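Local atomic coordinates of myosin-4 (Saccharomyces cerevisiae, PDB entry 3MMI), a protein that is a class V myosin motor that carries specific mRNAs, ASH1 mRNA among them, toward the bud through its interaction with SHE3, its cargo-binding globular tail being modelled here. Residues F160-I170 with K187-F198; L298-I306 with G341-A349. All coordinates share one frame; numbering follows the deposited sequence.

Both contacts lie in the globular tail of this type V myosin, one after the other along the chain, with centres 27 Å apart and nearest atoms about 8 Å apart. Interaction 1 is mostly buried and joins two long helices through aromatic and aliphatic side chains, with charge confined to its solvent-side end. Interaction 2 is partly buried and sets an irregular stretch of chain against the start of a short helix; two straight amide-to-carbonyl hydrogen bonds do the gripping there, with methionine and isoleucine filling in beside them. The two do share a neighbour, since helix 209-234 meets side chains from both.

Interaction 1: F160-I170 with K187-F198; sequences FMKHASAHIEI and KFAKLFTFLNEF
Phe160, Ala164 and Ile168 face Phe194 and Phe198 in a largely buried helix-helix contact, where the C-terminal end of helix 132-168 packs against helix 185-204. The axes run roughly antiparallel, 146° between directions and 10.5 Å apart at closest approach. Phe194 occupies the middle. Its ring is carried across to the other helix by a chi1 of 167°, which sets CG on the far side of CB from the backbone N. The Ile168 CD1 methyl is modelled over one face of this ring, too close for its details to be trusted. Farther out, Ala164 CB approaches Phe194 CZ at 3.4 Å, while Phe160, coming from the opposite direction, meets Phe194 rim to rim with CZ to CZ at 3.5 Å. Phe160 also places CE2 over one face of Phe198, 3.6 Å from its CZ, the two planes inclined at 57°. Met161, bent at chi2, brings its CE methyl to Phe198 CE2. The other branch of Ile168 works separately: CG2 touches Leu191 CD1 at 3.7 Å. At the solvent-side end the extended Glu169 crosses Lys187, and its OE2 stays 4.3 Å from Lys187 NZ, too far for a salt bridge, though their charges probably still attract. Helix 97-108 contributes Met98 and Ile102 beside the phenylalanines, and helix 209-234 meets Met161 and Phe198. The phenylalanine cluster fills one end of the helix pair; at the other a Schellman motif terminates helix 132-168, Glu169 (C-prime, positive phi) turning the chain so that Ile170 N reaches Ser165 O and Glu169 N, weakly, Ala166 O. Such antiparallel helix packing builds this largely helical, strand-free dilute-type tail.

Interaction 2: L298-I306 with G341-A349; sequences LNPAQIQAI and GKMEIMLSA
Asn299 and Gln302, at the start of helix 300-308, hold the irregular segment 341-349 through their side-chain amides. Each NH2 group donates to a backbone carbonyl: Asn299 ND2 to Glu344 O at 3.0 Å and Gln302 NE2 to Ile345 O at 2.9 Å, both with N-H...O angles of 163°. Each acceptor lies in the plane of the donating amide, though the donor is tilted from the carbonyl plane. The amide oxygens form a capping box, Asn299 OD1 receiving Gln302 N at 2.8 Å and Gln302 OE1 receiving Asn299 N at 2.7 Å. Asn299 CG sits between its backbone N and carbonyl carbon (chi1 64°), which turns OD1 back over the helix start. Met343 slides past Asn299 and bends at chi3 (-79°), bringing CE to 3.5 Å from Pro300 CD. Ile345 CG1 rests on Ala301 CB at 3.7 Å, and Leu347 CD2 lies against Gln302 NE2. With an alanine in place of Asn299, Gln302 N would probably lose its capping acceptor and Glu344 O this donor. Because each amide uses its oxygen on the helix and its nitrogen on the neighbouring segment, helix capping and attachment of that segment are probably coupled.

Interaction 1: F160-I170 with K187-F198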
# COMPACT_ATOMS: atom_id res chain seq x y z
N PHE A 160 -3.55 -2.90 -7.73
CA PHE A 160 -3.92 -1.60 -8.28
C PHE A 160 -2.70 -0.82 -8.73
O PHE A 160 -2.61 -0.39 -9.90
CB PHE A 160 -4.72 -0.79 -7.30
CG PHE A 160 -4.98 0.57 -7.76
CD1 PHE A 160 -5.56 0.79 -8.99
CD2 PHE A 160 -4.62 1.65 -6.99
CE1 PHE A 160 -5.82 2.08 -9.47
CE2 PHE A 160 -4.87 2.99 -7.47
CZ PHE A 160 -5.47 3.17 -8.71
N MET A 161 -1.73 -0.64 -7.84
CA MET A 161 -0.50 0.11 -8.21
C MET A 161 0.42 -0.46 -9.28
O MET A 161 1.10 0.32 -9.99
CB MET A 161 0.34 0.43 -6.94
CG MET A 161 -0.25 1.61 -6.15
SD MET A 161 -0.50 3.03 -7.26
CE MET A 161 -1.79 3.87 -6.52
N LYS A 162 0.45 -1.78 -9.42
CA LYS A 162 1.14 -2.42 -10.58
C LYS A 162 0.54 -1.84 -11.92
O LYS A 162 1.28 -1.37 -12.79
CB LYS A 162 0.95 -3.96 -10.53
CG LYS A 162 1.62 -4.71 -11.67
N HIS A 163 -0.78 -1.90 -12.04
CA HIS A 163 -1.48 -1.44 -13.23
C HIS A 163 -1.30 0.05 -13.45
O HIS A 163 -0.98 0.49 -14.55
CB HIS A 163 -2.96 -1.79 -13.16
N ALA A 164 -1.53 0.84 -12.40
CA ALA A 164 -1.43 2.29 -12.52
C ALA A 164 -0.02 2.75 -12.87
O ALA A 164 0.12 3.77 -13.58
CB ALA A 164 -1.87 3.01 -11.24
N SER A 165 1.02 2.09 -12.34
CA SER A 165 2.39 2.45 -12.68
C SER A 165 2.74 2.18 -14.09
O SER A 165 3.58 2.88 -14.61
CB SER A 165 3.47 1.66 -11.94
OG SER A 165 3.28 1.78 -10.60
N ALA A 166 2.17 1.13 -14.70
CA ALA A 166 2.40 0.87 -16.16
C ALA A 166 1.73 1.97 -16.98
O ALA A 166 2.35 2.63 -17.80
CB ALA A 166 1.86 -0.50 -16.58
N HIS A 167 0.46 2.19 -16.68
CA HIS A 167 -0.35 3.11 -17.41
C HIS A 167 0.23 4.52 -17.33
O HIS A 167 0.23 5.30 -18.31
CB HIS A 167 -1.75 3.09 -16.84
CG HIS A 167 -2.55 4.29 -17.22
ND1 HIS A 167 -3.05 5.17 -16.27
CD2 HIS A 167 -2.92 4.78 -18.43
CE1 HIS A 167 -3.67 6.18 -16.88
NE2 HIS A 167 -3.60 5.97 -18.20
N ILE A 168 0.77 4.86 -16.17
CA ILE A 168 1.24 6.20 -16.06
C ILE A 168 2.73 6.21 -16.41
O ILE A 168 3.31 7.28 -16.60
CB ILE A 168 1.07 6.67 -14.64
CG1 ILE A 168 -0.40 6.86 -14.34
CG2 ILE A 168 1.80 7.86 -14.38
CD1 ILE A 168 -0.55 7.08 -12.91
N GLU A 169 3.36 5.06 -16.54
CA GLU A 169 4.73 5.05 -17.08
C GLU A 169 5.79 5.67 -16.09
O GLU A 169 6.74 6.41 -16.49
CB GLU A 169 4.80 5.80 -18.44
CG GLU A 169 3.83 5.23 -19.52
CD GLU A 169 3.89 6.01 -20.83
OE1 GLU A 169 4.38 5.49 -21.80
OE2 GLU A 169 3.46 7.16 -20.92
N ILE A 170 5.62 5.36 -14.82
CA ILE A 170 6.46 5.94 -13.79
C ILE A 170 7.95 5.79 -14.06
O ILE A 170 8.71 6.75 -13.88
CB ILE A 170 6.09 5.48 -12.35
CG1 ILE A 170 5.14 6.53 -11.69
CG2 ILE A 170 7.26 5.65 -11.42
CD1 ILE A 170 3.73 6.16 -11.63
N LYS A 187 3.91 13.46 -19.55
CA LYS A 187 3.85 12.29 -18.68
C LYS A 187 3.51 12.78 -17.26
O LYS A 187 2.62 12.22 -16.59
CB LYS A 187 5.19 11.50 -18.75
CG LYS A 187 5.39 10.78 -20.06
CD LYS A 187 6.45 9.74 -19.91
CE LYS A 187 6.57 8.88 -21.18
NZ LYS A 187 6.57 9.73 -22.34
N PHE A 188 4.16 13.83 -16.82
CA PHE A 188 3.82 14.41 -15.54
C PHE A 188 2.37 14.90 -15.47
O PHE A 188 1.66 14.78 -14.48
CB PHE A 188 4.82 15.49 -15.06
CG PHE A 188 6.02 14.92 -14.34
CD1 PHE A 188 7.24 14.76 -15.00
CD2 PHE A 188 5.92 14.45 -13.02
CE1 PHE A 188 8.32 14.18 -14.36
CE2 PHE A 188 7.01 13.87 -12.34
CZ PHE A 188 8.20 13.69 -12.99
N ALA A 189 1.91 15.38 -16.61
CA ALA A 189 0.54 15.88 -16.64
C ALA A 189 -0.34 14.71 -16.52
O ALA A 189 -1.37 14.80 -15.92
CB ALA A 189 0.22 16.69 -17.96
N LYS A 190 0.03 13.58 -17.10
CA LYS A 190 -0.81 12.41 -17.01
C LYS A 190 -0.79 11.83 -15.56
O LYS A 190 -1.84 11.30 -15.08
CB LYS A 190 -0.31 11.34 -18.01
N LEU A 191 0.39 11.82 -14.89
CA LEU A 191 0.42 11.45 -13.50
C LEU A 191 -0.48 12.34 -12.60
O LEU A 191 -1.19 11.85 -11.72
CB LEU A 191 1.87 11.53 -12.95
CG LEU A 191 1.98 11.20 -11.46
CD1 LEU A 191 1.68 9.70 -11.16
CD2 LEU A 191 3.38 11.55 -11.12
N PHE A 192 -0.43 13.66 -12.81
CA PHE A 192 -1.25 14.57 -11.99
C PHE A 192 -2.76 14.44 -12.18
O PHE A 192 -3.53 14.46 -11.19
CB PHE A 192 -0.83 16.00 -12.20
CG PHE A 192 0.58 16.28 -11.75
CD1 PHE A 192 1.17 15.53 -10.73
CD2 PHE A 192 1.34 17.27 -12.37
CE1 PHE A 192 2.49 15.79 -10.28
CE2 PHE A 192 2.69 17.52 -11.92
CZ PHE A 192 3.23 16.72 -10.84
N THR A 193 -3.15 14.13 -13.41
CA THR A 193 -4.53 13.84 -13.70
C THR A 193 -4.97 12.54 -13.08
O THR A 193 -6.11 12.45 -12.52
CB THR A 193 -4.78 13.88 -15.24
OG1 THR A 193 -4.58 15.24 -15.64
CG2 THR A 193 -6.18 13.49 -15.55
N PHE A 194 -4.09 11.55 -13.15
CA PHE A 194 -4.40 10.25 -12.55
C PHE A 194 -4.62 10.35 -11.02
O PHE A 194 -5.53 9.73 -10.48
CB PHE A 194 -3.33 9.21 -12.86
CG PHE A 194 -3.46 7.96 -11.99
CD1 PHE A 194 -4.22 6.94 -12.38
CD2 PHE A 194 -2.82 7.87 -10.74
CE1 PHE A 194 -4.35 5.79 -11.63
CE2 PHE A 194 -2.94 6.72 -9.93
CZ PHE A 194 -3.74 5.68 -10.38
N LEU A 195 -3.77 11.09 -10.35
CA LEU A 195 -3.85 11.27 -8.92
C LEU A 195 -5.03 12.14 -8.53
O LEU A 195 -5.64 11.88 -7.48
CB LEU A 195 -2.59 11.96 -8.35
CG LEU A 195 -1.33 11.05 -8.44
CD1 LEU A 195 -0.07 11.75 -8.01
CD2 LEU A 195 -1.56 9.70 -7.65
N ASN A 196 -5.34 13.16 -9.37
CA ASN A 196 -6.62 13.94 -9.13
C ASN A 196 -7.85 13.03 -9.30
O ASN A 196 -8.79 13.15 -8.59
CB ASN A 196 -6.78 15.17 -10.08
CG ASN A 196 -5.74 16.26 -9.84
OD1 ASN A 196 -5.22 16.87 -10.79
ND2 ASN A 196 -5.38 16.46 -8.61
N GLU A 197 -7.77 12.09 -10.22
CA GLU A 197 -8.87 11.20 -10.46
C GLU A 197 -8.94 10.10 -9.42
O GLU A 197 -10.02 9.67 -9.04
CB GLU A 197 -8.81 10.65 -11.91
CG GLU A 197 -9.18 11.76 -12.94
CD GLU A 197 -9.04 11.35 -14.41
OE1 GLU A 197 -8.80 10.15 -14.70
OE2 GLU A 197 -9.13 12.22 -15.25
N PHE A 198 -7.78 9.66 -8.90
CA PHE A 198 -7.73 8.72 -7.79
C PHE A 198 -8.34 9.39 -6.60
O PHE A 198 -9.17 8.83 -5.85
CB PHE A 198 -6.26 8.36 -7.48
CG PHE A 198 -6.08 7.29 -6.48
CD1 PHE A 198 -7.11 6.41 -6.16
CD2 PHE A 198 -4.81 7.05 -5.94
CE1 PHE A 198 -6.93 5.35 -5.28
CE2 PHE A 198 -4.66 6.06 -5.00
CZ PHE A 198 -5.70 5.18 -4.70

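Interaction 2: L298-I306 with G341-A349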
# COMPACT_ATOMS: atom_id res chain seq x y z
N LEU A 298 19.32 1.62 3.85
CA LEU A 298 19.73 0.67 2.81
C LEU A 298 20.65 -0.35 3.42
O LEU A 298 21.50 0.05 4.25
CB LEU A 298 20.44 1.36 1.64
CG LEU A 298 19.45 2.24 0.78
CD1 LEU A 298 20.17 3.25 -0.14
CD2 LEU A 298 18.35 1.52 0.01
N ASN A 299 20.57 -1.62 3.01
CA ASN A 299 21.56 -2.53 3.56
C ASN A 299 22.86 -2.41 2.80
O ASN A 299 22.95 -1.77 1.75
CB ASN A 299 20.91 -3.97 3.70
CG ASN A 299 20.54 -4.53 2.44
OD1 ASN A 299 21.26 -4.33 1.46
ND2 ASN A 299 19.48 -5.34 2.46
N PRO A 300 23.89 -3.16 3.24
CA PRO A 300 25.13 -3.16 2.53
C PRO A 300 25.09 -3.69 1.08
O PRO A 300 25.77 -3.12 0.27
CB PRO A 300 26.05 -3.96 3.45
CG PRO A 300 25.44 -3.75 4.84
CD PRO A 300 23.96 -3.97 4.47
N ALA A 301 24.23 -4.67 0.76
CA ALA A 301 24.19 -5.28 -0.62
C ALA A 301 23.50 -4.20 -1.49
O ALA A 301 23.82 -4.03 -2.65
CB ALA A 301 23.41 -6.54 -0.61
N GLN A 302 22.49 -3.50 -0.92
CA GLN A 302 21.75 -2.42 -1.68
C GLN A 302 22.67 -1.31 -2.01
O GLN A 302 22.77 -0.82 -3.12
CB GLN A 302 20.57 -1.95 -0.86
CG GLN A 302 19.42 -2.97 -0.88
CD GLN A 302 18.35 -2.63 0.11
OE1 GLN A 302 18.66 -2.12 1.17
NE2 GLN A 302 17.14 -3.10 -0.12
N ILE A 303 23.49 -0.93 -1.04
CA ILE A 303 24.42 0.12 -1.28
C ILE A 303 25.49 -0.32 -2.25
O ILE A 303 25.92 0.49 -3.13
CB ILE A 303 25.12 0.61 0.04
CG1 ILE A 303 24.14 1.17 1.04
CG2 ILE A 303 26.28 1.57 -0.25
CD1 ILE A 303 24.75 1.46 2.34
N GLN A 304 26.02 -1.51 -2.08
CA GLN A 304 26.93 -2.07 -3.10
C GLN A 304 26.31 -2.15 -4.44
O GLN A 304 26.98 -1.84 -5.47
CB GLN A 304 27.45 -3.48 -2.60
CG GLN A 304 28.58 -3.98 -3.49
CD GLN A 304 28.76 -5.48 -3.41
OE1 GLN A 304 27.83 -6.24 -3.42
NE2 GLN A 304 29.94 -5.86 -3.16
N ALA A 305 25.07 -2.61 -4.52
CA ALA A 305 24.44 -2.70 -5.88
C ALA A 305 24.49 -1.36 -6.59
O ALA A 305 24.65 -1.22 -7.83
CB ALA A 305 23.02 -3.16 -5.75
N ILE A 306 24.30 -0.31 -5.81
CA ILE A 306 24.20 1.02 -6.42
C ILE A 306 25.59 1.50 -6.90
O ILE A 306 25.76 1.96 -8.01
CB ILE A 306 23.65 2.09 -5.46
CG1 ILE A 306 22.12 1.95 -5.20
CG2 ILE A 306 24.03 3.52 -5.92
CD1 ILE A 306 21.81 2.43 -3.83
N GLY A 341 19.43 -15.18 7.59
CA GLY A 341 18.44 -14.74 6.56
C GLY A 341 19.16 -14.07 5.41
O GLY A 341 20.23 -13.55 5.60
N LYS A 342 18.60 -14.23 4.23
CA LYS A 342 19.03 -13.53 3.05
C LYS A 342 18.91 -12.02 3.20
O LYS A 342 17.91 -11.49 3.67
CB LYS A 342 18.24 -13.97 1.82
CG LYS A 342 18.74 -13.29 0.54
CD LYS A 342 18.11 -13.88 -0.79
CE LYS A 342 18.38 -12.92 -1.95
NZ LYS A 342 17.73 -13.20 -3.28
N MET A 343 19.98 -11.35 2.84
CA MET A 343 20.03 -9.91 2.78
C MET A 343 19.55 -9.45 1.36
O MET A 343 20.35 -9.44 0.41
CB MET A 343 21.47 -9.47 3.07
CG MET A 343 21.66 -7.89 3.00
SD MET A 343 23.37 -7.31 3.08
CE MET A 343 23.69 -7.45 4.93
N GLU A 344 18.24 -9.16 1.24
CA GLU A 344 17.55 -8.93 -0.00
C GLU A 344 18.02 -7.64 -0.58
O GLU A 344 18.15 -6.66 0.13
CB GLU A 344 16.04 -8.81 0.19
CG GLU A 344 15.36 -9.82 1.13
CD GLU A 344 15.20 -11.14 0.46
OE1 GLU A 344 15.56 -11.18 -0.76
OE2 GLU A 344 14.72 -12.10 1.15
N ILE A 345 18.34 -7.60 -1.86
CA ILE A 345 18.57 -6.36 -2.51
C ILE A 345 17.22 -5.72 -2.98
O ILE A 345 17.00 -4.53 -2.62
CB ILE A 345 19.49 -6.48 -3.67
CG1 ILE A 345 20.86 -6.92 -3.21
CG2 ILE A 345 19.60 -5.25 -4.47
CD1 ILE A 345 21.89 -7.09 -4.43
N MET A 346 16.34 -6.50 -3.66
CA MET A 346 15.00 -6.03 -4.02
C MET A 346 14.25 -5.73 -2.76
O MET A 346 14.33 -6.45 -1.77
CB MET A 346 14.27 -7.10 -4.90
CG MET A 346 15.13 -7.50 -6.06
SD MET A 346 14.95 -6.27 -7.36
CE MET A 346 16.44 -5.43 -7.20
N LEU A 347 13.39 -4.72 -2.83
CA LEU A 347 12.28 -4.48 -1.82
C LEU A 347 10.97 -5.09 -2.27
O LEU A 347 10.83 -5.32 -3.42
CB LEU A 347 12.03 -2.94 -1.69
CG LEU A 347 13.27 -2.11 -1.41
CD1 LEU A 347 13.04 -0.56 -1.51
CD2 LEU A 347 13.83 -2.47 0.05
N SER A 348 10.04 -5.28 -1.31
CA SER A 348 8.65 -5.71 -1.47
C SER A 348 7.84 -4.60 -0.83
O SER A 348 8.23 -4.09 0.19
CB SER A 348 8.30 -6.89 -0.51
OG SER A 348 9.23 -7.82 -0.74
N ALA A 349 6.60 -4.44 -1.26
CA ALA A 349 5.71 -3.46 -0.71
C ALA A 349 5.07 -4.00 0.56
O ALA A 349 4.54 -5.12 0.57
CB ALA A 349 4.66 -3.17 -1.74